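Glutaconate coenzyme a-transferase (Acidaminococcus fermentans, PDB 1POI) transfers the coenzyme A moiety from acetyl-CoA to (R)-2-hydroxyglutarate and related acids such as glutaconate, in bacterial glutamate degradation. Local coordinates at residues Gly24-Arg29 / Ala75-Thr80; Val66-Asn71 / Lys141-Val146; Ala204-Val209 / Cys233-Val238. All coordinates share one frame; numbering follows the deposited sequence.

Interaction 1. Residues Gly24-Arg29 / Ala75-Thr80; sequences GFTTDR and ANSGVT
Two loops meet here, and van der Waals contact does most of the direct work. Thr26 points at the 75-80 loop and lays its CB and CG2 against the Ser77 hydroxyl, each 3.3 Å from Ser77 OG. The CG2 methyl of Thr26 also approaches the carbonyl Ala75 O. Next to it, Thr27 CG2 sits 3.7 Å from Ser77 O and 3.8 Å from Asn76 OD1, its side chain crossing that of Asn76 obliquely. The Ser77 hydroxyl is hydrogen-bonded to Tyr73 OH, outside the two segments.

Water carries the polar link. One water donates to Thr26 O at 2.8 Å and to Asn76 OD1 at 2.6 Å; a second donates to Ser77 O and is hydrogen-bonded to Thr27 OG1 at 2.6 Å, which joins the loops at two points.

Backbone turns set the geometry. Phe25 to Asp28 form a type II' beta turn, closed by Asp28 N to Phe25 O at 2.6 Å, with Thr26 and Thr27 at its tip, while Asn76 centres an inverse gamma turn. The loops follow parallel-sheet strands 19-22 and 66-71 (the second via short strand 73-74) and lead to helices 32-40 and 84-92, as at strand ends of Rossmann-like alpha/beta folds.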
loop_
_atom_site.group_PDB
_atom_site.type_symbol
_atom_site.label_atom_id
_atom_site.label_comp_id
_atom_site.label_asym_id
_atom_site.label_seq_id
_atom_site.Cartn_x
_atom_site.Cartn_y
_atom_site.Cartn_z
ATOM N N GLY A 24 23.653 4.826 -9.780
ATOM C CA GLY A 24 23.115 3.869 -10.733
ATOM C C GLY A 24 24.042 2.736 -11.099
ATOM O O GLY A 24 25.222 2.786 -10.792
ATOM N N PHE A 25 23.501 1.722 -11.771
ATOM C CA PHE A 25 24.246 0.534 -12.187
ATOM C C PHE A 25 23.997 0.349 -13.677
ATOM O O PHE A 25 22.863 0.144 -14.078
ATOM C CB PHE A 25 23.721 -0.689 -11.431
ATOM C CG PHE A 25 24.645 -1.883 -11.453
ATOM C CD1 PHE A 25 24.760 -2.677 -12.585
ATOM C CD2 PHE A 25 25.380 -2.224 -10.327
ATOM C CE1 PHE A 25 25.597 -3.796 -12.596
ATOM C CE2 PHE A 25 26.214 -3.333 -10.326
ATOM C CZ PHE A 25 26.322 -4.117 -11.466
ATOM N N THR A 26 25.072 0.390 -14.470
ATOM C CA THR A 26 25.059 0.258 -15.939
ATOM C C THR A 26 23.847 0.850 -16.686
ATOM O O THR A 26 23.811 2.068 -16.919
ATOM C CB THR A 26 25.438 -1.173 -16.408
ATOM O OG1 THR A 26 24.503 -2.122 -15.898
ATOM C CG2 THR A 26 26.810 -1.538 -15.889
ATOM N N THR A 27 22.888 0.031 -17.113
ATOM C CA THR A 27 21.699 0.576 -17.789
ATOM C C THR A 27 20.532 0.714 -16.818
ATOM O O THR A 27 19.383 0.825 -17.244
ATOM C CB THR A 27 21.214 -0.283 -18.961
ATOM O OG1 THR A 27 20.800 -1.568 -18.478
ATOM C CG2 THR A 27 22.305 -0.455 -19.982
ATOM N N ASP A 28 20.818 0.707 -15.520
ATOM C CA ASP A 28 19.771 0.842 -14.504
ATOM C C ASP A 28 20.009 2.077 -13.618
ATOM O O ASP A 28 21.056 2.199 -12.985
ATOM C CB ASP A 28 19.673 -0.448 -13.656
ATOM C CG ASP A 28 18.435 -0.478 -12.728
ATOM O OD1 ASP A 28 17.729 0.554 -12.561
ATOM O OD2 ASP A 28 18.154 -1.558 -12.159
ATOM N N ARG A 29 19.034 2.984 -13.596
ATOM C CA ARG A 29 19.076 4.206 -12.788
ATOM C C ARG A 29 20.349 5.082 -12.796
ATOM O O ARG A 29 20.862 5.439 -11.739
ATOM C CB ARG A 29 18.633 3.906 -11.349
ATOM C CG ARG A 29 17.601 4.931 -10.789
ATOM C CD ARG A 29 17.268 4.695 -9.314
ATOM N NE ARG A 29 18.491 4.629 -8.520
ATOM C CZ ARG A 29 18.971 3.502 -7.999
ATOM N NH1 ARG A 29 18.311 2.375 -8.163
ATOM N NH2 ARG A 29 20.192 3.446 -7.489
ATOM N N ALA A 75 30.516 -0.723 -19.584
ATOM C CA ALA A 75 29.758 -1.241 -20.723
ATOM C C ALA A 75 28.299 -0.918 -20.584
ATOM O O ALA A 75 27.758 -0.968 -19.497
ATOM C CB ALA A 75 29.896 -2.742 -20.809
ATOM N N ASN A 76 27.648 -0.580 -21.689
ATOM C CA ASN A 76 26.223 -0.323 -21.644
ATOM C C ASN A 76 25.663 -1.759 -21.771
ATOM O O ASN A 76 25.134 -2.156 -22.812
ATOM C CB ASN A 76 25.822 0.581 -22.804
ATOM C CG ASN A 76 25.251 1.910 -22.335
ATOM O OD1 ASN A 76 24.830 2.057 -21.188
ATOM N ND2 ASN A 76 25.248 2.890 -23.213
ATOM N N SER A 77 25.893 -2.541 -20.715
ATOM C CA SER A 77 25.525 -3.949 -20.602
ATOM C C SER A 77 24.306 -4.373 -21.408
ATOM O O SER A 77 23.209 -3.848 -21.215
ATOM C CB SER A 77 25.324 -4.309 -19.129
ATOM O OG SER A 77 26.308 -3.712 -18.304
ATOM N N GLY A 78 24.510 -5.344 -22.295
ATOM C CA GLY A 78 23.431 -5.835 -23.134
ATOM C C GLY A 78 23.528 -5.244 -24.526
ATOM O O GLY A 78 23.555 -5.977 -25.507
ATOM N N VAL A 79 23.583 -3.916 -24.602
ATOM C CA VAL A 79 23.711 -3.203 -25.860
ATOM C C VAL A 79 25.193 -3.085 -26.269
ATOM O O VAL A 79 25.598 -3.613 -27.305
ATOM C CB VAL A 79 23.055 -1.842 -25.760
ATOM C CG1 VAL A 79 23.170 -1.115 -27.085
ATOM C CG2 VAL A 79 21.589 -2.018 -25.355
ATOM N N THR A 80 26.015 -2.415 -25.466
ATOM C CA THR A 80 27.442 -2.317 -25.785
ATOM C C THR A 80 28.262 -3.107 -24.780
ATOM O O THR A 80 28.285 -2.783 -23.595
ATOM C CB THR A 80 27.978 -0.883 -25.777
ATOM O OG1 THR A 80 27.067 -0.011 -26.452
ATOM C CG2 THR A 80 29.302 -0.856 -26.499
HETATM O O HOH W 1 23.627 3.455 -19.325
HETATM O O HOH W 2 21.004 -3.197 -20.457
#

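Interaction 2. Residues Val66-Asn71 / Lys141-Val146; sequences VKAYIN and KTLDKV
Lys67 makes the one polar bond of this contact. Its NZ donates to the main-chain Asp144 O at 2.8 Å, coming in from above the carbonyl plane, 43° out of it. The carboxylate of Asp144 is not the partner: Lys67 NZ and Asp144 OD2 stay 5.0 Å apart, though the negative charge would probably still favour the ammonium group there. On the way, the lysine's aliphatic part meets Leu143 tip to tip, with Lys67 CE 3.9 Å from Leu143 CD2 and CG and CD of the lysine touching the same methyl. At the next residue, Ala68 CB rests on Val146 CG2 at 3.7 Å and more loosely on Leu143 CD1 at 4.4 Å.

The shapes of both chains put these groups in place. Lys67 leaves the backbone with CG anti to N (chi1 -167°) and bends at chi3 (72°), which swings NZ over to the carbonyl. Opposite it, residues Leu143 to Val146 form a type II beta turn; the side chains of Leu143 and Val146, at its two ends, both start out toward the strand, and the carbonyl of Asp144, within the turn, faces the lysine. Lys145 turns its end away to a salt bridge with Asp173.

Strand 66-71 lies between strands 46-49 and 96-99 in the parallel sheet. Leu143 also packs on Thr96, so the loop between helix 137-141 and strand 152-156 lies against strands 66-71 and 96-99, while Ala68 packs on Thr47 of strand 46-49.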
loop_
_atom_site.group_PDB
_atom_site.type_symbol
_atom_site.label_atom_id
_atom_site.label_comp_id
_atom_site.label_asym_id
_atom_site.label_seq_id
_atom_site.Cartn_x
_atom_site.Cartn_y
_atom_site.Cartn_z
ATOM N N VAL A 66 37.806 13.647 -18.519
ATOM C CA VAL A 66 38.300 12.873 -17.393
ATOM C C VAL A 66 39.826 12.829 -17.324
ATOM O O VAL A 66 40.495 12.369 -18.262
ATOM C CB VAL A 66 37.687 11.444 -17.426
ATOM C CG1 VAL A 66 38.259 10.580 -16.334
ATOM C CG2 VAL A 66 36.170 11.524 -17.273
ATOM N N LYS A 67 40.356 13.294 -16.189
ATOM C CA LYS A 67 41.798 13.386 -15.923
ATOM C C LYS A 67 42.337 12.019 -15.547
ATOM O O LYS A 67 43.344 11.566 -16.069
ATOM C CB LYS A 67 42.019 14.403 -14.796
ATOM C CG LYS A 67 43.454 14.872 -14.589
ATOM C CD LYS A 67 43.565 15.969 -13.512
ATOM C CE LYS A 67 43.356 15.424 -12.094
ATOM N NZ LYS A 67 43.721 16.416 -11.005
ATOM N N ALA A 68 41.630 11.351 -14.647
ATOM C CA ALA A 68 41.987 10.012 -14.200
ATOM C C ALA A 68 40.662 9.305 -13.946
ATOM O O ALA A 68 39.710 9.912 -13.419
ATOM C CB ALA A 68 42.796 10.082 -12.926
ATOM N N TYR A 69 40.600 8.034 -14.313
ATOM C CA TYR A 69 39.387 7.243 -14.170
ATOM C C TYR A 69 39.732 5.951 -13.439
ATOM O O TYR A 69 40.672 5.243 -13.842
ATOM C CB TYR A 69 38.860 6.956 -15.576
ATOM C CG TYR A 69 37.652 6.070 -15.675
ATOM C CD1 TYR A 69 36.418 6.450 -15.123
ATOM C CD2 TYR A 69 37.732 4.854 -16.356
ATOM C CE1 TYR A 69 35.294 5.629 -15.257
ATOM C CE2 TYR A 69 36.628 4.037 -16.494
ATOM C CZ TYR A 69 35.414 4.421 -15.949
ATOM O OH TYR A 69 34.332 3.591 -16.123
ATOM N N ILE A 70 39.028 5.689 -12.330
ATOM C CA ILE A 70 39.268 4.490 -11.516
ATOM C C ILE A 70 38.243 3.471 -12.022
ATOM O O ILE A 70 37.035 3.627 -11.836
ATOM C CB ILE A 70 39.128 4.778 -9.956
ATOM C CG1 ILE A 70 39.835 6.092 -9.553
ATOM C CG2 ILE A 70 39.743 3.633 -9.144
ATOM C CD1 ILE A 70 41.296 6.195 -9.954
ATOM N N ASN A 71 38.743 2.382 -12.571
ATOM C CA ASN A 71 37.889 1.416 -13.228
ATOM C C ASN A 71 37.777 -0.031 -12.756
ATOM O O ASN A 71 38.777 -0.679 -12.368
ATOM C CB ASN A 71 38.294 1.407 -14.706
ATOM C CG ASN A 71 37.334 0.653 -15.565
ATOM O OD1 ASN A 71 36.239 1.148 -15.858
ATOM N ND2 ASN A 71 37.717 -0.559 -15.964
ATOM N N LYS A 141 51.868 10.645 -8.206
ATOM C CA LYS A 141 52.506 11.710 -7.420
ATOM C C LYS A 141 52.324 13.113 -7.971
ATOM O O LYS A 141 52.317 14.088 -7.218
ATOM C CB LYS A 141 53.999 11.424 -7.227
ATOM C CG LYS A 141 54.314 10.728 -5.921
ATOM C CD LYS A 141 55.806 10.697 -5.629
ATOM C CE LYS A 141 56.526 9.722 -6.554
ATOM N NZ LYS A 141 57.999 9.560 -6.274
ATOM N N THR A 142 52.172 13.217 -9.280
ATOM C CA THR A 142 51.995 14.505 -9.904
ATOM C C THR A 142 50.526 14.841 -10.104
ATOM O O THR A 142 50.204 15.906 -10.624
ATOM C CB THR A 142 52.679 14.530 -11.248
ATOM O OG1 THR A 142 51.991 13.652 -12.137
ATOM C CG2 THR A 142 54.091 14.043 -11.116
ATOM N N LEU A 143 49.638 13.951 -9.674
ATOM C CA LEU A 143 48.193 14.146 -9.844
ATOM C C LEU A 143 47.448 14.584 -8.608
ATOM O O LEU A 143 47.563 13.975 -7.545
ATOM C CB LEU A 143 47.530 12.852 -10.334
ATOM C CG LEU A 143 47.547 12.514 -11.813
ATOM C CD1 LEU A 143 46.943 11.139 -12.035
ATOM C CD2 LEU A 143 46.758 13.573 -12.548
ATOM N N ASP A 144 46.624 15.606 -8.776
ATOM C CA ASP A 144 45.794 16.110 -7.689
ATOM C C ASP A 144 44.586 15.171 -7.746
ATOM O O ASP A 144 44.218 14.711 -8.824
ATOM C CB ASP A 144 45.372 17.558 -7.990
ATOM C CG ASP A 144 44.869 18.313 -6.754
ATOM O OD1 ASP A 144 45.256 17.972 -5.616
ATOM O OD2 ASP A 144 44.094 19.285 -6.932
ATOM N N LYS A 145 44.039 14.824 -6.586
ATOM C CA LYS A 145 42.865 13.941 -6.459
ATOM C C LYS A 145 43.104 12.435 -6.667
ATOM O O LYS A 145 42.143 11.660 -6.648
ATOM C CB LYS A 145 41.687 14.408 -7.340
ATOM C CG LYS A 145 41.299 15.873 -7.206
ATOM C CD LYS A 145 40.695 16.142 -5.868
ATOM C CE LYS A 145 40.437 17.609 -5.646
ATOM N NZ LYS A 145 39.166 18.094 -6.240
ATOM N N VAL A 146 44.358 12.014 -6.835
ATOM C CA VAL A 146 44.659 10.584 -7.005
ATOM C C VAL A 146 45.701 10.101 -5.984
ATOM O O VAL A 146 46.759 10.716 -5.822
ATOM C CB VAL A 146 45.166 10.260 -8.436
ATOM C CG1 VAL A 146 45.554 8.791 -8.555
ATOM C CG2 VAL A 146 44.092 10.586 -9.452
#

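Interaction 3. Residues Ala204-Val209 / Cys233-Val238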
loop_
_atom_site.group_PDB
_atom_site.type_symbol
_atom_site.label_atom_id
_atom_site.label_comp_id
_atom_site.label_asym_id
_atom_site.label_seq_id
_atom_site.Cartn_x
_atom_site.Cartn_y
_atom_site.Cartn_z
ATOM N N ALA A 204 30.302 11.892 -0.210
ATOM C CA ALA A 204 30.510 13.164 -0.907
ATOM C C ALA A 204 30.275 14.385 -0.065
ATOM O O ALA A 204 29.385 14.400 0.764
ATOM C CB ALA A 204 29.640 13.245 -2.144
ATOM N N LYS A 205 31.105 15.399 -0.286
ATOM C CA LYS A 205 30.995 16.653 0.423
ATOM C C LYS A 205 29.741 17.356 -0.012
ATOM O O LYS A 205 29.057 17.956 0.810
ATOM C CB LYS A 205 32.201 17.546 0.151
ATOM C CG LYS A 205 32.073 18.928 0.803
ATOM C CD LYS A 205 33.326 19.756 0.653
ATOM C CE LYS A 205 33.055 21.228 0.947
ATOM N NZ LYS A 205 32.385 21.431 2.262
ATOM N N TYR A 206 29.493 17.339 -1.317
ATOM C CA TYR A 206 28.299 17.947 -1.912
ATOM C C TYR A 206 27.497 16.854 -2.612
ATOM O O TYR A 206 28.093 15.993 -3.280
ATOM C CB TYR A 206 28.681 19.010 -2.943
ATOM C CG TYR A 206 29.333 20.220 -2.341
ATOM C CD1 TYR A 206 28.577 21.164 -1.650
ATOM C CD2 TYR A 206 30.723 20.393 -2.406
ATOM C CE1 TYR A 206 29.183 22.245 -1.028
ATOM C CE2 TYR A 206 31.341 21.470 -1.792
ATOM C CZ TYR A 206 30.569 22.391 -1.097
ATOM O OH TYR A 206 31.178 23.442 -0.436
ATOM N N THR A 207 26.170 16.867 -2.460
ATOM C CA THR A 207 25.325 15.863 -3.118
ATOM C C THR A 207 24.192 16.462 -3.928
ATOM O O THR A 207 23.428 17.305 -3.425
ATOM C CB THR A 207 24.709 14.844 -2.126
ATOM O OG1 THR A 207 25.745 14.040 -1.558
ATOM C CG2 THR A 207 23.745 13.906 -2.859
ATOM N N ILE A 208 24.094 16.042 -5.185
ATOM C CA ILE A 208 23.013 16.518 -6.053
ATOM C C ILE A 208 22.082 15.343 -6.364
ATOM O O ILE A 208 22.543 14.249 -6.782
ATOM C CB ILE A 208 23.533 17.140 -7.378
ATOM C CG1 ILE A 208 24.539 18.262 -7.073
ATOM C CG2 ILE A 208 22.350 17.740 -8.173
ATOM C CD1 ILE A 208 25.472 18.574 -8.201
ATOM N N VAL A 209 20.791 15.556 -6.128
ATOM C CA VAL A 209 19.806 14.517 -6.374
ATOM C C VAL A 209 18.793 14.898 -7.473
ATOM O O VAL A 209 18.049 15.879 -7.340
ATOM C CB VAL A 209 19.056 14.135 -5.040
ATOM C CG1 VAL A 209 18.262 15.327 -4.521
ATOM C CG2 VAL A 209 18.107 12.950 -5.249
ATOM N N CYS A 233 22.123 15.209 4.218
ATOM C CA CYS A 233 23.159 14.799 3.267
ATOM C C CYS A 233 22.965 15.305 1.853
ATOM O O CYS A 233 23.826 15.101 1.010
ATOM C CB CYS A 233 23.231 13.275 3.197
ATOM S SG CYS A 233 23.399 12.439 4.780
ATOM N N VAL A 234 21.857 15.985 1.604
ATOM C CA VAL A 234 21.511 16.451 0.274
ATOM C C VAL A 234 21.520 17.973 0.110
ATOM O O VAL A 234 20.837 18.690 0.854
ATOM C CB VAL A 234 20.110 15.884 -0.080
ATOM C CG1 VAL A 234 19.541 16.532 -1.327
ATOM C CG2 VAL A 234 20.192 14.373 -0.217
ATOM N N ASP A 235 22.229 18.461 -0.915
ATOM C CA ASP A 235 22.331 19.908 -1.184
ATOM C C ASP A 235 21.442 20.477 -2.271
ATOM O O ASP A 235 20.886 21.560 -2.098
ATOM C CB ASP A 235 23.764 20.267 -1.489
ATOM C CG ASP A 235 24.644 19.944 -0.371
ATOM O OD1 ASP A 235 24.556 20.697 0.625
ATOM O OD2 ASP A 235 25.362 18.914 -0.461
ATOM N N ALA A 236 21.385 19.793 -3.414
ATOM C CA ALA A 236 20.544 20.229 -4.549
ATOM C C ALA A 236 19.518 19.176 -4.995
ATOM O O ALA A 236 19.890 18.035 -5.305
ATOM C CB ALA A 236 21.419 20.615 -5.748
ATOM N N VAL A 237 18.243 19.560 -4.993
ATOM C CA VAL A 237 17.138 18.702 -5.439
ATOM C C VAL A 237 16.644 19.277 -6.759
ATOM O O VAL A 237 16.248 20.442 -6.820
ATOM C CB VAL A 237 15.940 18.679 -4.451
ATOM C CG1 VAL A 237 14.767 17.986 -5.096
ATOM C CG2 VAL A 237 16.291 17.925 -3.196
ATOM N N VAL A 238 16.675 18.462 -7.808
ATOM C CA VAL A 238 16.239 18.900 -9.139
ATOM C C VAL A 238 15.154 17.991 -9.752
ATOM O O VAL A 238 15.340 16.777 -9.869
ATOM C CB VAL A 238 17.449 18.940 -10.132
ATOM C CG1 VAL A 238 17.029 19.547 -11.445
ATOM C CG2 VAL A 238 18.625 19.698 -9.533
HETATM O O HOH W 3 26.866 15.675 1.509
#
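Val209 has the largest buried area in this pairing. Its CG1 takes the crowded position between backbone N and carbonyl carbon (chi1 64°), which brings it 3.5 Å from Val237 CG2, its neighbour on the same face of the sheet, and 3.6 Å from CG1 of the loop residue Val234; Val188 packs against both Val209 and Val234. The backbone of Val209 bonds both ways: its N donates to Ala236 O at 2.8 Å, nearly along the C=O axis, and its O accepts from Val238 N. This is the parallel beta pairing of a Rossmann-like alpha/beta sheet, with strand 236-239 outermost within the chain; on the other face Ile208 CG2 lies 3.9 Å from Ala236 CB, beneath helix 6-13.

Thr207 comes next. Its carbonyl O accepts twice in its own plane, from Asp235 N at 3.0 Å and Ala236 N at 3.2 Å, while CB presses on Cys233 O. Asp235 OD2 completes the exchange, accepting from Thr207 N at 3.0 Å on its anti lone pair, a nearly straight bond (164°). An alanine here, lacking the carboxylate that accepts from Thr207 N, would probably loosen the start of the pairing. Beside it, the Tyr206 ring crosses the carboxylate obliquely, their planes 56° apart.

The three contacts all fall within the coenzyme A transferase family region of the chain, their centres 23 to 24 Å apart. Interactions 1 and 2 interlock along the chain: 66-71 and 75-80 nearly follow one another, yet 66-71 pairs forward with 141-146, and 75-80 pairs back with 24-29. Interactions 2 and 3 both reach the same parallel sheet, the first at strand 66-71, next to outermost strand 96-99, the other at the opposite end, with 206-211 and 236-239; their nearest atoms are about 9 Å apart. Interactions 1 and 3 flank the chain's centre. A bound copper(II) ion lies about 13 Å from the side chain of Asp144, and one about 12 Å from that of Tyr206.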